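Hemolysin-related protein (Vibrio cholerae serotype O1, PDB 6MLT) is a secreted biofilm matrix protein that binds calcium and probably helps attach Vibrio cholerae biofilms to surfaces, with a lectin domain likely to recognise carbohydrate. Local coordinates at residues Ile513-Val525 and Leu537-Asn551. Residues are numbered along the deposited sequence; the frame is centred on the assembly and turned at random.
Sequences IANSSGTLWEYPV and LIMVANDYDRESQVN
Ser516 OG accepts two consecutive backbone N-H groups, from Val550 N at 3.0 Å and from Asn551 N at 3.0 Å, while the carbonyl oxygen of Asn542 also lies close to this hydroxyl. The side chain of Asn551 answers: its OD1 takes the N-H of Ser516 (N to OD1 2.9 Å) in the carbonyl plane, and its ND2 reaches Asn515 OD1 at 3.2 Å from above the carbonyl plane of Asn515. The two amides cross at about a right angle, their planes 77° apart. Asn515 then uses its own ND2 on Val540 O, 3.0 Å away; with CG anti to the backbone N (chi1 -168°) the amide extends past Met539, whose SD sits 3.4 Å from Asn515 CG. The contact joins two adjacent four-stranded blades of the beta-propeller: residues 515-524 link strand 509-514, the outer edge of one blade, to strand 525-527 of the next, where Val525 and Ile538 form an antiparallel hydrogen-bonded pair. That second blade combines strands from both ends of the chain, 13-19 alongside 553-559, as in a propeller's velcro closure. Farther along the link, Ser517 and Gly518 are held by both ends of the Asn542 amide: OD1 receives Gly518 N at 2.8 Å on a lone pair and ND2 donates to Ser517 OG at 3.0 Å. Ser517 OG also accepts from Thr519 N in an ST turn and donates to Glu522 OE2, whose carboxylate is tied through one water to Val540 O. Arg496, from the preceding blade, bonds both Ser517 O and Ser548 OG. At the strand end, Ile513 CD1 meets Leu537 CD2 tip to tip, beside the methyl of Met539.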
ATOM      1  N   ILE A 513       7.256 -10.121 -23.325  1.00 21.21           N
ATOM      2  CA  ILE A 513       6.555 -11.385 -23.521  1.00 23.52           C
ATOM      3  C   ILE A 513       5.409 -11.131 -24.485  1.00 22.08           C
ATOM      4  O   ILE A 513       4.593 -10.233 -24.249  1.00 19.41           O
ATOM      5  CB  ILE A 513       6.027 -11.949 -22.187  1.00 22.00           C
ATOM      6  CG1 ILE A 513       7.194 -12.390 -21.303  1.00 23.12           C
ATOM      7  CG2 ILE A 513       5.052 -13.106 -22.423  1.00 26.49           C
ATOM      8  CD1 ILE A 513       6.797 -12.754 -19.880  1.00 21.58           C
ATOM      9  N   ALA A 514       5.344 -11.914 -25.563  1.00 20.22           N
ATOM     10  CA  ALA A 514       4.234 -11.799 -26.498  1.00 20.34           C
ATOM     11  C   ALA A 514       2.939 -12.205 -25.803  1.00 20.81           C
ATOM     12  O   ALA A 514       2.824 -13.324 -25.293  1.00 23.21           O
ATOM     13  CB  ALA A 514       4.484 -12.675 -27.725  1.00 21.76           C
ATOM     14  N   ASN A 515       1.968 -11.296 -25.791  1.00 19.78           N
ATOM     15  CA  ASN A 515       0.710 -11.508 -25.079  1.00 17.65           C
ATOM     16  C   ASN A 515      -0.272 -10.456 -25.568  1.00 19.47           C
ATOM     17  O   ASN A 515      -0.029  -9.257 -25.384  1.00 20.38           O
ATOM     18  CB  ASN A 515       0.922 -11.405 -23.567  1.00 18.85           C
ATOM     19  CG  ASN A 515      -0.273 -11.895 -22.765  1.00 19.51           C
ATOM     20  OD1 ASN A 515      -0.534 -13.095 -22.690  1.00 18.48           O
ATOM     21  ND2 ASN A 515      -0.989 -10.964 -22.146  1.00 17.35           N
ATOM     22  N   SER A 516      -1.363 -10.887 -26.198  1.00 17.44           N
ATOM     23  CA  SER A 516      -2.265  -9.964 -26.873  1.00 17.94           C
ATOM     24  C   SER A 516      -3.524  -9.701 -26.056  1.00 18.92           C
ATOM     25  O   SER A 516      -3.962 -10.532 -25.253  1.00 17.89           O
ATOM     26  CB  SER A 516      -2.664 -10.486 -28.254  1.00 17.92           C
ATOM     27  OG  SER A 516      -3.276 -11.765 -28.186  1.00 18.62           O
ATOM     28  N   SER A 517      -4.114  -8.529 -26.291  1.00 20.16           N
ATOM     29  CA  SER A 517      -5.384  -8.164 -25.681  1.00 21.20           C
ATOM     30  C   SER A 517      -5.989  -6.973 -26.410  1.00 19.42           C
ATOM     31  O   SER A 517      -5.266  -6.056 -26.825  1.00 17.94           O
ATOM     32  CB  SER A 517      -5.213  -7.827 -24.193  1.00 19.88           C
ATOM     33  OG  SER A 517      -6.464  -7.458 -23.625  1.00 17.96           O
ATOM     34  N   GLY A 518      -7.317  -6.986 -26.558  1.00 17.39           N
ATOM     35  CA  GLY A 518      -8.022  -5.768 -26.923  1.00 18.32           C
ATOM     36  C   GLY A 518      -7.833  -4.671 -25.897  1.00 19.72           C
ATOM     37  O   GLY A 518      -7.933  -3.485 -26.234  1.00 21.70           O
ATOM     38  N   THR A 519      -7.521  -5.058 -24.661  1.00 17.63           N
ATOM     39  CA  THR A 519      -7.259  -4.238 -23.480  1.00 19.49           C
ATOM     40  C   THR A 519      -8.530  -3.601 -22.941  1.00 22.85           C
ATOM     41  O   THR A 519      -9.330  -3.007 -23.676  1.00 18.43           O
ATOM     42  CB  THR A 519      -6.193  -3.150 -23.722  1.00 21.38           C
ATOM     43  OG1 THR A 519      -6.699  -2.127 -24.583  1.00 22.89           O
ATOM     44  CG2 THR A 519      -4.923  -3.759 -24.311  1.00 20.08           C
ATOM     45  N   LEU A 520      -8.725  -3.782 -21.636  1.00 18.35           N
ATOM     46  CA  LEU A 520      -9.681  -3.016 -20.862  1.00 19.78           C
ATOM     47  C   LEU A 520      -8.876  -2.356 -19.761  1.00 18.14           C
ATOM     48  O   LEU A 520      -8.170  -1.365 -20.011  1.00 17.09           O
ATOM     49  CB  LEU A 520     -10.809  -3.923 -20.360  1.00 17.60           C
ATOM     50  CG  LEU A 520     -11.783  -4.426 -21.422  1.00 18.47           C
ATOM     51  CD1 LEU A 520     -12.670  -5.498 -20.809  1.00 21.42           C
ATOM     52  CD2 LEU A 520     -12.609  -3.278 -21.973  1.00 23.07           C
ATOM     53  N   TRP A 521      -8.898  -2.896 -18.537  1.00 15.46           N
ATOM     54  CA  TRP A 521      -8.066  -2.377 -17.458  1.00 14.47           C
ATOM     55  C   TRP A 521      -7.378  -3.502 -16.686  1.00 16.04           C
ATOM     56  O   TRP A 521      -7.015  -3.311 -15.519  1.00 16.29           O
ATOM     57  CB  TRP A 521      -8.905  -1.490 -16.518  1.00 14.53           C
ATOM     58  CG  TRP A 521     -10.241  -2.076 -16.210  1.00 13.97           C
ATOM     59  CD1 TRP A 521     -10.563  -2.890 -15.162  1.00 13.87           C
ATOM     60  CD2 TRP A 521     -11.441  -1.911 -16.974  1.00 16.33           C
ATOM     61  NE1 TRP A 521     -11.892  -3.237 -15.225  1.00 14.68           N
ATOM     62  CE2 TRP A 521     -12.450  -2.659 -16.332  1.00 14.72           C
ATOM     63  CE3 TRP A 521     -11.759  -1.211 -18.141  1.00 17.22           C
ATOM     64  CZ2 TRP A 521     -13.750  -2.729 -16.818  1.00 14.96           C
ATOM     65  CZ3 TRP A 521     -13.059  -1.278 -18.622  1.00 18.22           C
ATOM     66  CH2 TRP A 521     -14.036  -2.029 -17.958  1.00 15.91           C
ATOM     67  N   GLU A 522      -7.174  -4.660 -17.311  1.00 16.99           N
ATOM     68  CA  GLU A 522      -6.488  -5.767 -16.664  1.00 18.55           C
ATOM     69  C   GLU A 522      -5.009  -5.434 -16.475  1.00 17.55           C
ATOM     70  O   GLU A 522      -4.481  -4.499 -17.077  1.00 16.08           O
ATOM     71  CB  GLU A 522      -6.654  -7.046 -17.491  1.00 19.01           C
ATOM     72  CG  GLU A 522      -5.801  -7.134 -18.775  1.00 18.46           C
ATOM     73  CD  GLU A 522      -6.454  -6.543 -20.038  1.00 23.07           C
ATOM     74  OE1 GLU A 522      -7.334  -5.649 -19.945  1.00 18.15           O
ATOM     75  OE2 GLU A 522      -6.046  -6.978 -21.145  1.00 21.18           O
ATOM     76  N   TYR A 523      -4.341  -6.208 -15.622  1.00 17.25           N
ATOM     77  CA  TYR A 523      -2.899  -6.089 -15.468  1.00 16.42           C
ATOM     78  C   TYR A 523      -2.321  -7.463 -15.166  1.00 15.91           C
ATOM     79  O   TYR A 523      -3.046  -8.371 -14.743  1.00 17.28           O
ATOM     80  CB  TYR A 523      -2.520  -5.086 -14.363  1.00 16.03           C
ATOM     81  CG  TYR A 523      -3.230  -5.286 -13.036  1.00 16.07           C
ATOM     82  CD1 TYR A 523      -2.903  -6.346 -12.206  1.00 17.68           C
ATOM     83  CD2 TYR A 523      -4.217  -4.408 -12.611  1.00 18.35           C
ATOM     84  CE1 TYR A 523      -3.555  -6.543 -10.988  1.00 16.93           C
ATOM     85  CE2 TYR A 523      -4.872  -4.590 -11.382  1.00 18.10           C
ATOM     86  CZ  TYR A 523      -4.527  -5.664 -10.584  1.00 18.16           C
ATOM     87  OH  TYR A 523      -5.147  -5.862  -9.370  1.00 16.57           O
ATOM     88  N   PRO A 524      -1.023  -7.655 -15.383  1.00 18.60           N
ATOM     89  CA  PRO A 524      -0.386  -8.906 -14.962  1.00 19.27           C
ATOM     90  C   PRO A 524      -0.188  -8.918 -13.454  1.00 16.73           C
ATOM     91  O   PRO A 524      -0.116  -7.873 -12.802  1.00 17.74           O
ATOM     92  CB  PRO A 524       0.964  -8.897 -15.696  1.00 18.64           C
ATOM     93  CG  PRO A 524       0.922  -7.709 -16.625  1.00 20.44           C
ATOM     94  CD  PRO A 524      -0.071  -6.757 -16.046  1.00 18.65           C
ATOM     95  N   VAL A 525      -0.092 -10.126 -12.905  1.00 16.93           N
ATOM     96  CA  VAL A 525       0.035 -10.337 -11.463  1.00 16.33           C
ATOM     97  C   VAL A 525       1.234 -11.234 -11.193  1.00 17.56           C
ATOM     98  O   VAL A 525       1.405 -12.265 -11.852  1.00 18.10           O
ATOM     99  CB  VAL A 525      -1.245 -10.964 -10.877  1.00 19.39           C
ATOM    100  CG1 VAL A 525      -1.004 -11.523  -9.465  1.00 18.29           C
ATOM    101  CG2 VAL A 525      -2.374  -9.932 -10.874  1.00 19.98           C
ATOM    102  N   LEU A 537       4.561 -15.330 -12.694  1.00 18.54           N
ATOM    103  CA  LEU A 537       4.031 -14.164 -13.393  1.00 18.31           C
ATOM    104  C   LEU A 537       2.814 -14.598 -14.207  1.00 17.85           C
ATOM    105  O   LEU A 537       2.944 -15.395 -15.144  1.00 17.48           O
ATOM    106  CB  LEU A 537       5.090 -13.557 -14.307  1.00 18.85           C
ATOM    107  CG  LEU A 537       4.610 -12.552 -15.360  1.00 20.70           C
ATOM    108  CD1 LEU A 537       3.943 -11.351 -14.709  1.00 21.41           C
ATOM    109  CD2 LEU A 537       5.770 -12.111 -16.242  1.00 24.60           C
ATOM    110  N   ILE A 538       1.647 -14.056 -13.862  1.00 17.00           N
ATOM    111  CA  ILE A 538       0.360 -14.489 -14.410  1.00 17.55           C
ATOM    112  C   ILE A 538      -0.214 -13.368 -15.267  1.00 18.95           C
ATOM    113  O   ILE A 538      -0.322 -12.226 -14.804  1.00 18.65           O
ATOM    114  CB  ILE A 538      -0.626 -14.852 -13.286  1.00 18.39           C
ATOM    115  CG1 ILE A 538      -0.036 -15.934 -12.376  1.00 21.38           C
ATOM    116  CG2 ILE A 538      -1.973 -15.318 -13.875  1.00 18.19           C
ATOM    117  CD1 ILE A 538      -0.270 -15.691 -10.906  1.00 21.97           C
ATOM    118  N   MET A 539      -0.633 -13.697 -16.492  1.00 16.53           N
ATOM    119  CA  MET A 539      -1.247 -12.709 -17.365  1.00 21.01           C
ATOM    120  C   MET A 539      -2.357 -13.350 -18.186  1.00 17.70           C
ATOM    121  O   MET A 539      -2.346 -14.556 -18.456  1.00 17.72           O
ATOM    122  CB  MET A 539      -0.213 -12.054 -18.295  1.00 23.22           C
ATOM    123  CG  MET A 539       0.432 -12.986 -19.289  1.00 24.27           C
ATOM    124  SD  MET A 539       1.852 -12.226 -20.114  1.00 22.89           S
ATOM    125  CE  MET A 539       3.035 -12.194 -18.768  1.00 19.95           C
ATOM    126  N   VAL A 540      -3.320 -12.526 -18.584  1.00 18.55           N
ATOM    127  CA  VAL A 540      -4.470 -12.985 -19.352  1.00 16.84           C
ATOM    128  C   VAL A 540      -4.350 -12.465 -20.777  1.00 18.19           C
ATOM    129  O   VAL A 540      -3.701 -11.447 -21.036  1.00 16.20           O
ATOM    130  CB  VAL A 540      -5.790 -12.538 -18.690  1.00 17.59           C
ATOM    131  CG1 VAL A 540      -5.836 -13.022 -17.249  1.00 18.12           C
ATOM    132  CG2 VAL A 540      -5.943 -11.018 -18.754  1.00 18.66           C
ATOM    133  N   ALA A 541      -4.976 -13.180 -21.708  1.00 15.70           N
ATOM    134  CA  ALA A 541      -4.823 -12.878 -23.121  1.00 17.35           C
ATOM    135  C   ALA A 541      -6.119 -13.156 -23.864  1.00 17.39           C
ATOM    136  O   ALA A 541      -6.934 -13.992 -23.453  1.00 19.75           O
ATOM    137  CB  ALA A 541      -3.688 -13.691 -23.751  1.00 17.25           C
ATOM    138  N   ASN A 542      -6.286 -12.445 -24.976  1.00 16.75           N
ATOM    139  CA  ASN A 542      -7.401 -12.654 -25.881  1.00 18.49           C
ATOM    140  C   ASN A 542      -6.941 -12.286 -27.280  1.00 17.91           C
ATOM    141  O   ASN A 542      -6.038 -11.458 -27.454  1.00 18.10           O
ATOM    142  CB  ASN A 542      -8.619 -11.825 -25.466  1.00 17.56           C
ATOM    143  CG  ASN A 542      -8.286 -10.359 -25.312  1.00 19.18           C
ATOM    144  OD1 ASN A 542      -8.268  -9.610 -26.292  1.00 20.12           O
ATOM    145  ND2 ASN A 542      -8.009  -9.940 -24.081  1.00 17.45           N
ATOM    146  N   ASP A 543      -7.575 -12.900 -28.279  1.00 18.39           N
ATOM    147  CA  ASP A 543      -7.154 -12.721 -29.662  1.00 19.08           C
ATOM    148  C   ASP A 543      -8.339 -12.558 -30.604  1.00 20.60           C
ATOM    149  O   ASP A 543      -8.223 -12.841 -31.803  1.00 20.89           O
ATOM    150  CB  ASP A 543      -6.274 -13.892 -30.123  1.00 20.65           C
ATOM    151  CG  ASP A 543      -6.949 -15.243 -29.963  1.00 26.76           C
ATOM    152  OD1 ASP A 543      -8.163 -15.285 -29.672  1.00 24.86           O
ATOM    153  OD2 ASP A 543      -6.250 -16.271 -30.134  1.00 27.13           O
ATOM    154  N   TYR A 544      -9.474 -12.077 -30.089  1.00 21.72           N
ATOM    155  CA  TYR A 544     -10.655 -11.892 -30.926  1.00 23.17           C
ATOM    156  C   TYR A 544     -10.471 -10.742 -31.911  1.00 24.31           C
ATOM    157  O   TYR A 544     -11.115 -10.730 -32.960  1.00 23.90           O
ATOM    158  CB  TYR A 544     -11.896 -11.636 -30.057  1.00 22.65           C
ATOM    159  CG  TYR A 544     -11.821 -10.334 -29.288  1.00 21.40           C
ATOM    160  CD1 TYR A 544     -12.225  -9.130 -29.864  1.00 20.48           C
ATOM    161  CD2 TYR A 544     -11.329 -10.305 -27.991  1.00 22.71           C
ATOM    162  CE1 TYR A 544     -12.140  -7.940 -29.165  1.00 19.77           C
ATOM    163  CE2 TYR A 544     -11.240  -9.124 -27.288  1.00 22.40           C
ATOM    164  CZ  TYR A 544     -11.646  -7.942 -27.880  1.00 22.68           C
ATOM    165  OH  TYR A 544     -11.548  -6.757 -27.180  1.00 25.14           O
ATOM    166  N   ASP A 545      -9.617  -9.769 -31.594  1.00 22.72           N
ATOM    167  CA  ASP A 545      -9.464  -8.565 -32.406  1.00 23.62           C
ATOM    168  C   ASP A 545      -8.271  -8.701 -33.347  1.00 25.93           C
ATOM    169  O   ASP A 545      -7.190  -9.136 -32.939  1.00 24.45           O
ATOM    170  CB  ASP A 545      -9.291  -7.333 -31.513  1.00 24.31           C
ATOM    171  CG  ASP A 545      -9.339  -6.024 -32.290  1.00 32.72           C
ATOM    172  OD1 ASP A 545      -8.418  -5.759 -33.088  1.00 33.85           O
ATOM    173  OD2 ASP A 545     -10.308  -5.257 -32.101  1.00 35.97           O
ATOM    174  N   ARG A 546      -8.471  -8.299 -34.604  1.00 28.83           N
ATOM    175  CA  ARG A 546      -7.436  -8.467 -35.621  1.00 32.25           C
ATOM    176  C   ARG A 546      -6.157  -7.721 -35.269  1.00 29.48           C
ATOM    177  O   ARG A 546      -5.069  -8.138 -35.678  1.00 30.92           O
ATOM    178  CB  ARG A 546      -7.955  -7.996 -36.982  1.00 35.25           C
ATOM    179  N   GLU A 547      -6.259  -6.621 -34.527  1.00 26.65           N
ATOM    180  CA  GLU A 547      -5.089  -5.849 -34.129  1.00 28.68           C
ATOM    181  C   GLU A 547      -4.429  -6.368 -32.857  1.00 27.55           C
ATOM    182  O   GLU A 547      -3.468  -5.753 -32.379  1.00 27.56           O
ATOM    183  CB  GLU A 547      -5.468  -4.376 -33.946  1.00 35.97           C
ATOM    184  CG  GLU A 547      -5.905  -3.693 -35.239  1.00 56.13           C
ATOM    185  CD  GLU A 547      -6.125  -2.203 -35.068  1.00 88.66           C
ATOM    186  OE1 GLU A 547      -6.520  -1.781 -33.962  1.00102.72           O
ATOM    187  OE2 GLU A 547      -5.898  -1.452 -36.041  1.00103.34           O
ATOM    188  N   SER A 548      -4.915  -7.477 -32.291  1.00 25.05           N
ATOM    189  CA  SER A 548      -4.306  -8.038 -31.085  1.00 23.11           C
ATOM    190  C   SER A 548      -4.562  -9.548 -31.102  1.00 22.66           C
ATOM    191  O   SER A 548      -5.276 -10.113 -30.274  1.00 18.88           O
ATOM    192  CB  SER A 548      -4.842  -7.376 -29.814  1.00 23.64           C
ATOM    193  OG  SER A 548      -6.258  -7.324 -29.799  1.00 22.14           O
ATOM    194  N   GLN A 549      -3.936 -10.228 -32.060  1.00 21.79           N
ATOM    195  CA  GLN A 549      -4.226 -11.629 -32.355  1.00 27.87           C
ATOM    196  C   GLN A 549      -2.949 -12.449 -32.187  1.00 27.62           C
ATOM    197  O   GLN A 549      -2.294 -12.812 -33.164  1.00 30.48           O
ATOM    198  CB  GLN A 549      -4.804 -11.740 -33.775  1.00 33.58           C
ATOM    199  CG  GLN A 549      -5.692 -12.945 -33.995  1.00 42.67           C
ATOM    200  CD  GLN A 549      -6.740 -12.693 -35.058  1.00 49.31           C
ATOM    201  OE1 GLN A 549      -6.418 -12.548 -36.234  1.00 45.97           O
ATOM    202  NE2 GLN A 549      -8.007 -12.623 -34.646  1.00 54.79           N
ATOM    203  N   VAL A 550      -2.598 -12.740 -30.934  1.00 23.09           N
ATOM    204  CA  VAL A 550      -1.415 -13.542 -30.635  1.00 23.53           C
ATOM    205  C   VAL A 550      -1.830 -14.813 -29.907  1.00 23.72           C
ATOM    206  O   VAL A 550      -1.487 -15.924 -30.327  1.00 24.06           O
ATOM    207  CB  VAL A 550      -0.398 -12.756 -29.792  1.00 24.60           C
ATOM    208  CG1 VAL A 550       0.779 -13.660 -29.383  1.00 24.08           C
ATOM    209  CG2 VAL A 550       0.102 -11.542 -30.557  1.00 22.47           C
ATOM    210  N   ASN A 551      -2.553 -14.656 -28.798  1.00 19.97           N
ATOM    211  CA  ASN A 551      -2.891 -15.792 -27.952  1.00 19.23           C
ATOM    212  C   ASN A 551      -4.162 -15.479 -27.176  1.00 21.67           C
ATOM    213  O   ASN A 551      -4.688 -14.363 -27.225  1.00 18.70           O
ATOM    214  CB  ASN A 551      -1.726 -16.142 -27.014  1.00 22.38           C
ATOM    215  CG  ASN A 551      -1.332 -14.988 -26.093  1.00 22.77           C
ATOM    216  OD1 ASN A 551      -1.473 -13.820 -26.443  1.00 21.66           O
ATOM    217  ND2 ASN A 551      -0.833 -15.321 -24.910  1.00 24.33           N
TER
HETATM  218  O   HOH W   1      -3.778  -8.603 -21.011  1.00 16.99           O
HETATM  219  O   HOH W   2      -2.943  -9.967 -17.054  1.00 21.33           O